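Local coordinates for conserved domain protein (Porphyromonas gingivalis, PDB 3PNN) that probably acts as a glycosyltransferase, or on sugar nucleotides, through an alpha/beta/alpha Rossmann-like domain, its exact substrate being unknown, at residues V10-A13 with G14-S17; G31-T34 with I35-S39; K61-E65 with K66-K70; V286-L289 with R290-E294. All coordinates share one frame; numbering follows the deposited sequence.

Interaction 1 of 4, residues V10-A13 with G14-S17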
loop_
_atom_site.group_PDB
_atom_site.type_symbol
_atom_site.label_atom_id
_atom_site.label_comp_id
_atom_site.label_asym_id
_atom_site.label_seq_id
_atom_site.Cartn_x
_atom_site.Cartn_y
_atom_site.Cartn_z
ATOM N N VAL A 10 -6.664 4.268 1.065
ATOM C CA VAL A 10 -5.305 4.753 1.256
ATOM C C VAL A 10 -4.810 4.517 2.685
ATOM O O VAL A 10 -5.437 4.961 3.668
ATOM C CB VAL A 10 -5.192 6.264 0.909
ATOM C CG1 VAL A 10 -3.766 6.758 1.150
ATOM C CG2 VAL A 10 -5.628 6.527 -0.547
ATOM N N LEU A 11 -3.685 3.811 2.811
ATOM C CA LEU A 11 -3.085 3.558 4.126
ATOM C C LEU A 11 -2.343 4.796 4.638
ATOM O O LEU A 11 -1.165 4.994 4.346
ATOM C CB LEU A 11 -2.126 2.366 4.059
ATOM C CG LEU A 11 -2.762 1.055 3.600
ATOM C CD1 LEU A 11 -1.707 -0.046 3.589
ATOM C CD2 LEU A 11 -3.927 0.678 4.518
ATOM N N ALA A 12 -3.038 5.616 5.418
ATOM C CA ALA A 12 -2.500 6.904 5.847
ATOM C C ALA A 12 -2.275 6.987 7.359
ATOM O O ALA A 12 -2.067 8.066 7.919
ATOM C CB ALA A 12 -3.418 8.033 5.372
ATOM N N ALA A 13 -2.289 5.841 8.025
ATOM C CA ALA A 13 -2.294 5.830 9.477
ATOM C C ALA A 13 -0.926 6.216 10.039
ATOM O O ALA A 13 -0.812 6.593 11.201
ATOM C CB ALA A 13 -2.733 4.469 9.985
ATOM N N GLY A 14 0.101 6.136 9.195
ATOM C CA GLY A 14 1.460 6.453 9.604
ATOM C C GLY A 14 1.864 7.908 9.403
ATOM O O GLY A 14 3.027 8.261 9.627
HETATM N N MSE A 15 0.915 8.753 8.995
HETATM C CA MSE A 15 1.215 10.155 8.653
HETATM C C MSE A 15 1.337 11.121 9.814
HETATM O O MSE A 15 1.655 12.299 9.604
HETATM C CB MSE A 15 0.154 10.735 7.727
HETATM C CG MSE A 15 -0.395 9.775 6.748
HETATM SE SE MSE A 15 -0.369 10.626 5.053
HETATM C CE MSE A 15 1.603 10.501 4.905
ATOM N N GLY A 16 1.045 10.661 11.024
ATOM C CA GLY A 16 1.120 11.539 12.172
ATOM C C GLY A 16 2.505 11.528 12.790
ATOM O O GLY A 16 3.280 10.590 12.592
ATOM N N SER A 17 2.825 12.591 13.518
ATOM C CA SER A 17 4.040 12.639 14.318
ATOM C C SER A 17 3.769 11.892 15.629
ATOM O O SER A 17 2.700 11.312 15.815
ATOM C CB SER A 17 4.389 14.089 14.626
ATOM O OG SER A 17 3.464 14.601 15.572
HETATM O O HOH W 1 0.719 5.987 6.340
HETATM O O HOH W 2 0.937 8.216 12.491
#

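Interaction 2 of 4, residues G31-T34 with I35-S39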
loop_
_atom_site.group_PDB
_atom_site.type_symbol
_atom_site.label_atom_id
_atom_site.label_comp_id
_atom_site.label_asym_id
_atom_site.label_seq_id
_atom_site.Cartn_x
_atom_site.Cartn_y
_atom_site.Cartn_z
ATOM N N GLY A 31 4.305 22.005 -8.773
ATOM C CA GLY A 31 3.282 22.932 -8.324
ATOM C C GLY A 31 3.047 22.869 -6.823
ATOM O O GLY A 31 2.129 23.498 -6.295
ATOM N N GLY A 32 3.881 22.107 -6.129
ATOM C CA GLY A 32 3.760 21.995 -4.687
ATOM C C GLY A 32 2.821 20.893 -4.230
ATOM O O GLY A 32 2.439 20.853 -3.059
ATOM N N ASP A 33 2.445 19.988 -5.136
ATOM C CA ASP A 33 1.597 18.859 -4.756
ATOM C C ASP A 33 2.406 17.716 -4.127
ATOM O O ASP A 33 3.581 17.531 -4.439
ATOM C CB ASP A 33 0.799 18.365 -5.967
ATOM C CG ASP A 33 -0.070 19.470 -6.573
ATOM O OD1 ASP A 33 -1.122 19.794 -5.977
ATOM O OD2 ASP A 33 0.301 20.024 -7.634
ATOM N N THR A 34 1.760 16.953 -3.244
ATOM C CA THR A 34 2.392 15.829 -2.560
ATOM C C THR A 34 2.300 14.545 -3.383
ATOM O O THR A 34 1.529 14.459 -4.332
ATOM C CB THR A 34 1.689 15.545 -1.226
ATOM O OG1 THR A 34 0.352 15.094 -1.489
ATOM C CG2 THR A 34 1.631 16.828 -0.369
ATOM N N ILE A 35 3.065 13.531 -2.999
ATOM C CA ILE A 35 2.961 12.239 -3.676
ATOM C C ILE A 35 1.534 11.701 -3.605
ATOM O O ILE A 35 1.003 11.193 -4.597
ATOM C CB ILE A 35 3.948 11.224 -3.098
ATOM C CG1 ILE A 35 5.360 11.573 -3.580
ATOM C CG2 ILE A 35 3.574 9.802 -3.542
ATOM C CD1 ILE A 35 6.435 10.763 -2.939
HETATM N N MSE A 36 0.907 11.829 -2.436
HETATM C CA MSE A 36 -0.479 11.399 -2.277
HETATM C C MSE A 36 -1.393 12.061 -3.306
HETATM O O MSE A 36 -2.293 11.418 -3.861
HETATM C CB MSE A 36 -0.988 11.686 -0.856
HETATM C CG MSE A 36 -2.478 11.402 -0.708
HETATM SE SE MSE A 36 -3.160 12.111 0.969
HETATM C CE MSE A 36 -2.066 11.015 2.126
ATOM N N ASP A 37 -1.160 13.345 -3.557
ATOM C CA ASP A 37 -1.920 14.090 -4.561
ATOM C C ASP A 37 -1.834 13.459 -5.952
ATOM O O ASP A 37 -2.842 13.383 -6.659
ATOM C CB ASP A 37 -1.434 15.545 -4.663
ATOM C CG ASP A 37 -1.804 16.391 -3.438
ATOM O OD1 ASP A 37 -2.740 16.021 -2.688
ATOM O OD2 ASP A 37 -1.140 17.428 -3.237
ATOM N N TYR A 38 -0.633 13.053 -6.366
ATOM C CA TYR A 38 -0.497 12.354 -7.661
ATOM C C TYR A 38 -1.322 11.063 -7.680
ATOM O O TYR A 38 -1.975 10.765 -8.679
ATOM C CB TYR A 38 0.980 12.087 -8.002
ATOM C CG TYR A 38 1.664 13.382 -8.355
ATOM C CD1 TYR A 38 1.677 13.847 -9.673
ATOM C CD2 TYR A 38 2.235 14.181 -7.363
ATOM C CE1 TYR A 38 2.263 15.063 -9.999
ATOM C CE2 TYR A 38 2.836 15.406 -7.686
ATOM C CZ TYR A 38 2.838 15.839 -8.996
ATOM O OH TYR A 38 3.414 17.058 -9.323
ATOM N N SER A 39 -1.329 10.326 -6.573
ATOM C CA SER A 39 -2.129 9.086 -6.510
ATOM C C SER A 39 -3.612 9.369 -6.670
ATOM O O SER A 39 -4.303 8.680 -7.422
ATOM C CB SER A 39 -1.902 8.349 -5.192
ATOM O OG SER A 39 -0.597 7.797 -5.163
HETATM O O HOH W 3 2.829 19.655 -8.200
HETATM O O HOH W 4 -1.876 19.987 -3.523
#

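Interaction 3 of 4, residues K61-E65 with K66-K70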
loop_
_atom_site.group_PDB
_atom_site.type_symbol
_atom_site.label_atom_id
_atom_site.label_comp_id
_atom_site.label_asym_id
_atom_site.label_seq_id
_atom_site.Cartn_x
_atom_site.Cartn_y
_atom_site.Cartn_z
ATOM N N LYS A 61 -7.543 16.307 13.181
ATOM C CA LYS A 61 -7.829 17.727 12.942
ATOM C C LYS A 61 -7.019 18.276 11.773
ATOM O O LYS A 61 -7.563 18.917 10.866
ATOM C CB LYS A 61 -7.597 18.572 14.202
ATOM C CG LYS A 61 -7.976 20.034 14.013
ATOM C CD LYS A 61 -7.661 20.859 15.261
ATOM C CE LYS A 61 -7.912 22.341 15.027
ATOM N NZ LYS A 61 -7.637 23.150 16.254
ATOM N N GLU A 62 -5.711 18.042 11.789
ATOM C CA GLU A 62 -4.876 18.568 10.718
ATOM C C GLU A 62 -5.100 17.817 9.421
ATOM O O GLU A 62 -4.981 18.397 8.340
ATOM C CB GLU A 62 -3.398 18.568 11.122
ATOM C CG GLU A 62 -3.164 19.454 12.354
ATOM C CD GLU A 62 -1.704 19.805 12.606
ATOM O OE1 GLU A 62 -0.817 18.998 12.263
ATOM O OE2 GLU A 62 -1.445 20.895 13.172
ATOM N N PHE A 63 -5.423 16.529 9.513
ATOM C CA PHE A 63 -5.697 15.779 8.291
ATOM C C PHE A 63 -6.898 16.408 7.579
ATOM O O PHE A 63 -6.882 16.614 6.368
ATOM C CB PHE A 63 -5.962 14.292 8.575
ATOM C CG PHE A 63 -5.798 13.412 7.359
ATOM C CD1 PHE A 63 -4.566 12.831 7.074
ATOM C CD2 PHE A 63 -6.869 13.175 6.497
ATOM C CE1 PHE A 63 -4.396 12.025 5.946
ATOM C CE2 PHE A 63 -6.712 12.370 5.364
ATOM C CZ PHE A 63 -5.476 11.794 5.095
ATOM N N ARG A 64 -7.940 16.716 8.343
ATOM C CA ARG A 64 -9.125 17.335 7.764
ATOM C C ARG A 64 -8.778 18.712 7.194
ATOM O O ARG A 64 -9.202 19.060 6.099
ATOM C CB ARG A 64 -10.239 17.455 8.806
ATOM C CG ARG A 64 -10.838 16.105 9.267
ATOM C CD ARG A 64 -11.896 16.341 10.353
ATOM N NE ARG A 64 -12.547 15.111 10.805
ATOM C CZ ARG A 64 -13.560 14.532 10.169
ATOM N NH1 ARG A 64 -14.015 15.064 9.041
ATOM N NH2 ARG A 64 -14.105 13.414 10.651
ATOM N N GLU A 65 -7.988 19.485 7.933
ATOM C CA GLU A 65 -7.662 20.852 7.515
ATOM C C GLU A 65 -6.777 20.919 6.276
ATOM O O GLU A 65 -7.013 21.721 5.370
ATOM C CB GLU A 65 -6.938 21.596 8.645
ATOM C CG GLU A 65 -7.790 21.946 9.841
ATOM C CD GLU A 65 -6.974 22.612 10.941
ATOM O OE1 GLU A 65 -5.760 22.849 10.725
ATOM O OE2 GLU A 65 -7.542 22.892 12.019
ATOM N N LYS A 66 -5.741 20.092 6.252
ATOM C CA LYS A 66 -4.687 20.234 5.253
ATOM C C LYS A 66 -4.820 19.255 4.094
ATOM O O LYS A 66 -4.300 19.509 3.013
ATOM C CB LYS A 66 -3.306 20.035 5.904
ATOM C CG LYS A 66 -2.855 21.157 6.862
ATOM C CD LYS A 66 -1.500 20.793 7.476
ATOM C CE LYS A 66 -0.748 22.010 8.003
ATOM N NZ LYS A 66 -1.444 22.642 9.144
ATOM N N ILE A 67 -5.487 18.128 4.312
ATOM C CA ILE A 67 -5.556 17.110 3.261
ATOM C C ILE A 67 -6.958 16.930 2.668
ATOM O O ILE A 67 -7.133 17.011 1.450
ATOM C CB ILE A 67 -4.951 15.773 3.738
ATOM C CG1 ILE A 67 -3.465 15.988 4.083
ATOM C CG2 ILE A 67 -5.140 14.673 2.674
ATOM C CD1 ILE A 67 -2.692 14.722 4.376
ATOM N N LEU A 68 -7.960 16.695 3.508
ATOM C CA LEU A 68 -9.313 16.491 2.981
ATOM C C LEU A 68 -9.825 17.690 2.183
ATOM O O LEU A 68 -10.622 17.530 1.256
ATOM C CB LEU A 68 -10.313 16.145 4.087
ATOM C CG LEU A 68 -10.229 14.702 4.582
ATOM C CD1 LEU A 68 -11.523 14.322 5.310
ATOM C CD2 LEU A 68 -9.953 13.738 3.426
ATOM N N THR A 69 -9.390 18.889 2.554
ATOM C CA THR A 69 -9.841 20.094 1.870
ATOM C C THR A 69 -9.360 20.105 0.419
ATOM O O THR A 69 -9.949 20.768 -0.437
ATOM C CB THR A 69 -9.308 21.360 2.549
ATOM O OG1 THR A 69 -7.891 21.225 2.743
ATOM C CG2 THR A 69 -9.990 21.577 3.892
ATOM N N LYS A 70 -8.283 19.380 0.139
ATOM C CA LYS A 70 -7.768 19.328 -1.233
ATOM C C LYS A 70 -8.682 18.517 -2.155
ATOM O O LYS A 70 -8.771 18.799 -3.355
ATOM C CB LYS A 70 -6.343 18.755 -1.265
ATOM C CG LYS A 70 -5.273 19.696 -0.693
ATOM C CD LYS A 70 -3.838 19.181 -0.926
ATOM C CE LYS A 70 -3.519 17.970 -0.057
ATOM N NZ LYS A 70 -2.108 17.476 -0.243
#

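Interaction 4 of 4, residues V286-L289 with R290-E294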
loop_
_atom_site.group_PDB
_atom_site.type_symbol
_atom_site.label_atom_id
_atom_site.label_comp_id
_atom_site.label_asym_id
_atom_site.label_seq_id
_atom_site.Cartn_x
_atom_site.Cartn_y
_atom_site.Cartn_z
ATOM N N VAL A 286 11.973 14.539 -7.063
ATOM C CA VAL A 286 11.654 15.893 -7.527
ATOM C C VAL A 286 11.873 16.003 -9.050
ATOM O O VAL A 286 11.029 16.523 -9.788
ATOM C CB VAL A 286 12.517 16.956 -6.812
ATOM C CG1 VAL A 286 12.331 18.331 -7.453
ATOM C CG2 VAL A 286 12.178 17.017 -5.298
ATOM N N ALA A 287 13.007 15.504 -9.520
ATOM C CA ALA A 287 13.325 15.610 -10.943
ATOM C C ALA A 287 12.355 14.800 -11.811
ATOM O O ALA A 287 11.953 15.245 -12.889
ATOM C CB ALA A 287 14.777 15.198 -11.208
ATOM N N LYS A 288 11.964 13.617 -11.355
ATOM C CA LYS A 288 11.068 12.781 -12.146
ATOM C C LYS A 288 9.686 13.411 -12.270
ATOM O O LYS A 288 9.075 13.389 -13.340
ATOM C CB LYS A 288 10.944 11.379 -11.549
ATOM C CG LYS A 288 10.038 10.468 -12.358
ATOM C CD LYS A 288 10.561 10.286 -13.780
ATOM C CE LYS A 288 9.676 9.346 -14.578
ATOM N NZ LYS A 288 10.195 9.173 -15.962
ATOM N N LEU A 289 9.184 13.979 -11.176
ATOM C CA LEU A 289 7.884 14.641 -11.238
ATOM C C LEU A 289 7.936 15.861 -12.177
ATOM O O LEU A 289 6.975 16.164 -12.889
ATOM C CB LEU A 289 7.433 15.069 -9.835
ATOM C CG LEU A 289 7.097 13.903 -8.890
ATOM C CD1 LEU A 289 6.893 14.426 -7.457
ATOM C CD2 LEU A 289 5.871 13.129 -9.353
ATOM N N ARG A 290 9.051 16.579 -12.156
ATOM C CA ARG A 290 9.210 17.744 -13.034
ATOM C C ARG A 290 9.208 17.300 -14.502
ATOM O O ARG A 290 8.573 17.928 -15.367
ATOM C CB ARG A 290 10.504 18.497 -12.695
ATOM C CG ARG A 290 10.518 19.953 -13.156
ATOM C CD ARG A 290 11.815 20.343 -13.869
ATOM N NE ARG A 290 13.023 19.972 -13.133
ATOM C CZ ARG A 290 13.911 19.072 -13.553
ATOM N NH1 ARG A 290 14.984 18.797 -12.820
ATOM N NH2 ARG A 290 13.731 18.446 -14.712
ATOM N N GLU A 291 9.922 16.215 -14.771
ATOM C CA GLU A 291 9.998 15.665 -16.121
ATOM C C GLU A 291 8.642 15.170 -16.645
ATOM O O GLU A 291 8.288 15.428 -17.800
ATOM C CB GLU A 291 11.064 14.566 -16.187
ATOM C CG GLU A 291 12.492 15.108 -16.103
ATOM C CD GLU A 291 13.511 14.056 -15.697
ATOM O OE1 GLU A 291 13.179 12.853 -15.729
ATOM O OE2 GLU A 291 14.647 14.438 -15.340
ATOM N N LEU A 292 7.879 14.474 -15.807
ATOM C CA LEU A 292 6.561 13.998 -16.212
ATOM C C LEU A 292 5.611 15.163 -16.467
ATOM O O LEU A 292 4.734 15.095 -17.337
ATOM C CB LEU A 292 5.967 13.108 -15.121
ATOM C CG LEU A 292 6.669 11.769 -14.923
ATOM C CD1 LEU A 292 6.172 11.096 -13.647
ATOM C CD2 LEU A 292 6.433 10.891 -16.147
ATOM N N THR A 293 5.777 16.227 -15.692
ATOM C CA THR A 293 4.942 17.417 -15.844
ATOM C C THR A 293 5.290 18.146 -17.143
ATOM O O THR A 293 4.398 18.558 -17.886
ATOM C CB THR A 293 5.072 18.362 -14.632
ATOM O OG1 THR A 293 4.654 17.666 -13.445
ATOM C CG2 THR A 293 4.214 19.617 -14.822
ATOM N N GLU A 294 6.582 18.291 -17.423
ATOM C CA GLU A 294 7.010 18.913 -18.680
ATOM C C GLU A 294 6.540 18.102 -19.898
ATOM O O GLU A 294 6.311 18.653 -20.974
ATOM C CB GLU A 294 8.532 19.111 -18.700
ATOM C CG GLU A 294 9.018 20.213 -17.749
ATOM C CD GLU A 294 10.533 20.217 -17.528
ATOM O OE1 GLU A 294 11.225 19.310 -18.041
ATOM O OE2 GLU A 294 11.028 21.130 -16.826
#

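Interaction 1 of 4, residues V10-A13 with G14-S17
Met15 folds back toward Ala12 through its torsions: chi1 of -36° sets CG beside the backbone N and anti to the carbonyl carbon, and further bends at chi2 and chi3 carry the selenium round. The result is a modest apolar touch, with Ala12 CB 4.0 Å from Met15 SE, the selenomethionine chain passing alongside the methyl. Met15 CG is modelled too near Ala12 O, a clash that leaves the placement of both atoms in doubt.

Residues 12 to 15 form a type I beta turn. Its closing bond runs from Met15 N to Ala12 O over 3.2 Å, with an N-H...O angle of 157°, subject to the same doubt. Two waters back up the turn. One donates to Leu11 O and accepts from Gly14 N, both at 2.9 Å, so it ties the last strand residue to the loop. The other receives Gly16 N at 2.9 Å and lies 2.7 Å from Ala13 O, to which it probably donates, though it has other acceptors within reach. The turn is thus built on Ala12, Ala13 and Gly14, with water meeting its backbone.

Beyond the turn, Gly14 O accepts from Lys23 NZ, while Val10 and Leu11 lie on strand 7-11, which pairs in parallel with strands 50-55 and 118-122. The run Leu-Ala-Ala-Gly-Met-Gly-Ser leaving this first strand resembles the glycine-rich loop of sugar nucleotidyltransferases, so it probably lies at the nucleotide site. A glycerol close to Gly14, probably from the crystallisation liquor, gives only weak support for such a pocket.

Interaction 2 of 4, residues G31-T34 with I35-S39
Thr34 and Asp37 exchange two hydrogen bonds, side chain to backbone in each direction, and so make a capping box at the start of helix 35-46. Thr34 OG1, held by a chi1 of 66° between its own backbone N and carbonyl carbon, accepts Asp37 N at 3.1 Å. In return Thr34 N gives a fairly straight bond (162°) of 2.9 Å to Asp37 OD2, which it meets from above the carboxylate plane rather than within it. The first full helical turn follows directly: Tyr38 N binds Thr34 O at 3.3 Å. That same oxygen lies at the edge of the Tyr38 ring, 3.1 Å from Tyr38 CD2.

The next shell is built round Asp33. Its carboxylate stands at 75° to that of Asp37, and the two acids approach to 3.6 Å between Asp33 OD1 and Asp37 OD2. A water donates to both of these oxygens and may ease their repulsion. A second water accepts from Gly31 N and Asp33 N, donates to Asp33 OD2 at 2.6 Å, and is also hydrogen-bonded to Tyr38 OH at 2.9 Å, so the end of the tyrosine is pinned to the incoming loop.

Further out, Asp37 OD1 has its own partners on helix 60-71, a salt bridge to Lys70 and a hydrogen bond from Tyr71, while Asp33 OD2 takes the amide of Leu302. The cap thus contacts both helix 60-71, which also packs on Met36, and the C-terminal tail, where Tyr298 meets the Tyr38 ring edge-to-face.

Interaction 3 of 4, residues K61-E65 with K66-K70
Phe63 O accepts two backbone amides, Ile67 N at 2.9 Å and Leu68 N at 3.1 Å, the mark of a wider, pi-type turn inside helix 60-71. Before it, Lys66 N bonds Glu62 O at 2.8 Å in the regular way. The short axes of 61-65 and 66-70 are inclined by 30°, so the helix bends here. Past the bend, Thr69 N is well beyond bonding distance of Glu65 O; instead Thr69 OG1 donates to that carbonyl at 2.8 Å, coming from above its plane.

On the buried side, Ile67 CB stands over the face of the Phe63 ring, 4.1 Å from its centroid and 7° off the normal, a CH-pi contact, while Ile67 CD1 comes within 3.6 Å of Phe63 CE1. Leu68 CD2 meets the same ring at its edge, 4.0 Å from Phe63 CE2. With CG anti to the backbone N (chi1 -161°), the phenyl swings forward along the helix to receive both. Outside the helix, Ile67 packs on Met36, and Phe63 and Leu68 on strands 50-55 and 77-81, Phe53 meeting Phe63 edge-to-face.

The outer side is polar: Arg64 NE makes a salt bridge to Glu60, and Glu62 OE1 receives Leu22 N. Glu62 OE2 and Lys66 NZ, 4.4 Å apart, probably attract only weakly. The Phe63 cluster and the shared carbonyl join the two halves across the bend.

Interaction 4 of 4, residues V286-L289 with R290-E294
Leu289 and Thr293 join through both backbone and side chain. Thr293 N donates to Leu289 O at 3.0 Å, and Thr293 OG1, placed beside its own N by a chi1 of -60°, donates to the same oxygen at 2.8 Å. The two donors reach it from opposite faces of the carbonyl plane. This doubled grip comes in the final turn of helix 282-294, and it spends the threonine hydroxyl on the helix itself.

The other backbone bonds are those of a regular alpha-helix: Arg290 N to Val286 O at 3.1 Å, Glu291 N to Ala287 O at 2.9 Å and Leu292 N to Lys288 O at 2.9 Å.

Among the long polar chains, Arg290 curls back over Ala287. Bends at chi2 (-133°) and chi3 turn the guanidinium toward the preceding turn, where NH1 comes 3.9 Å from Ala287 CB and Ala287 O lies 4.1 Å above one face, offset to the rim. This is van der Waals cover, with no hydrogen bond from the guanidinium to that carbonyl. Lys288 lays its aliphatic part obliquely across Leu292, CE being 3.9 Å from Leu292 CG. Lys288 is modelled in two conformers, as is Glu291, so this contact and any attraction between their charged ends are doubtful.

In the fold this is a surface helix near the C-terminal end of the chain. Its inner side lies against the loop ahead of helix 35-46: Val286 and Leu289 touch Ile28, and Thr293 touches Pro30, while in one conformer Lys288 also touches Phe274 in the loop after strand 263-268.

In the fold
The four contacts follow in series along the chain. Interactions 1, 2 and 3 belong to the N-terminal Rossmann-like part and touch one another, their centres about 13 to 15 Å apart. Met15 SE packs on Met36 CE, Ala12 CB on Phe63 CE1, and a salt bridge joins interactions 2 and 3. Interaction 4 comes from the far end of the sequence yet lies about 12 Å, centre to centre, from interaction 2, where Tyr38 CZ meets Leu289 CD2; it stays clear of interactions 1 and 3. Helix 35-46 is thus the middle piece, linking the loop of the probable nucleotide site and helix 60-71 to the C-terminal helix 282-294.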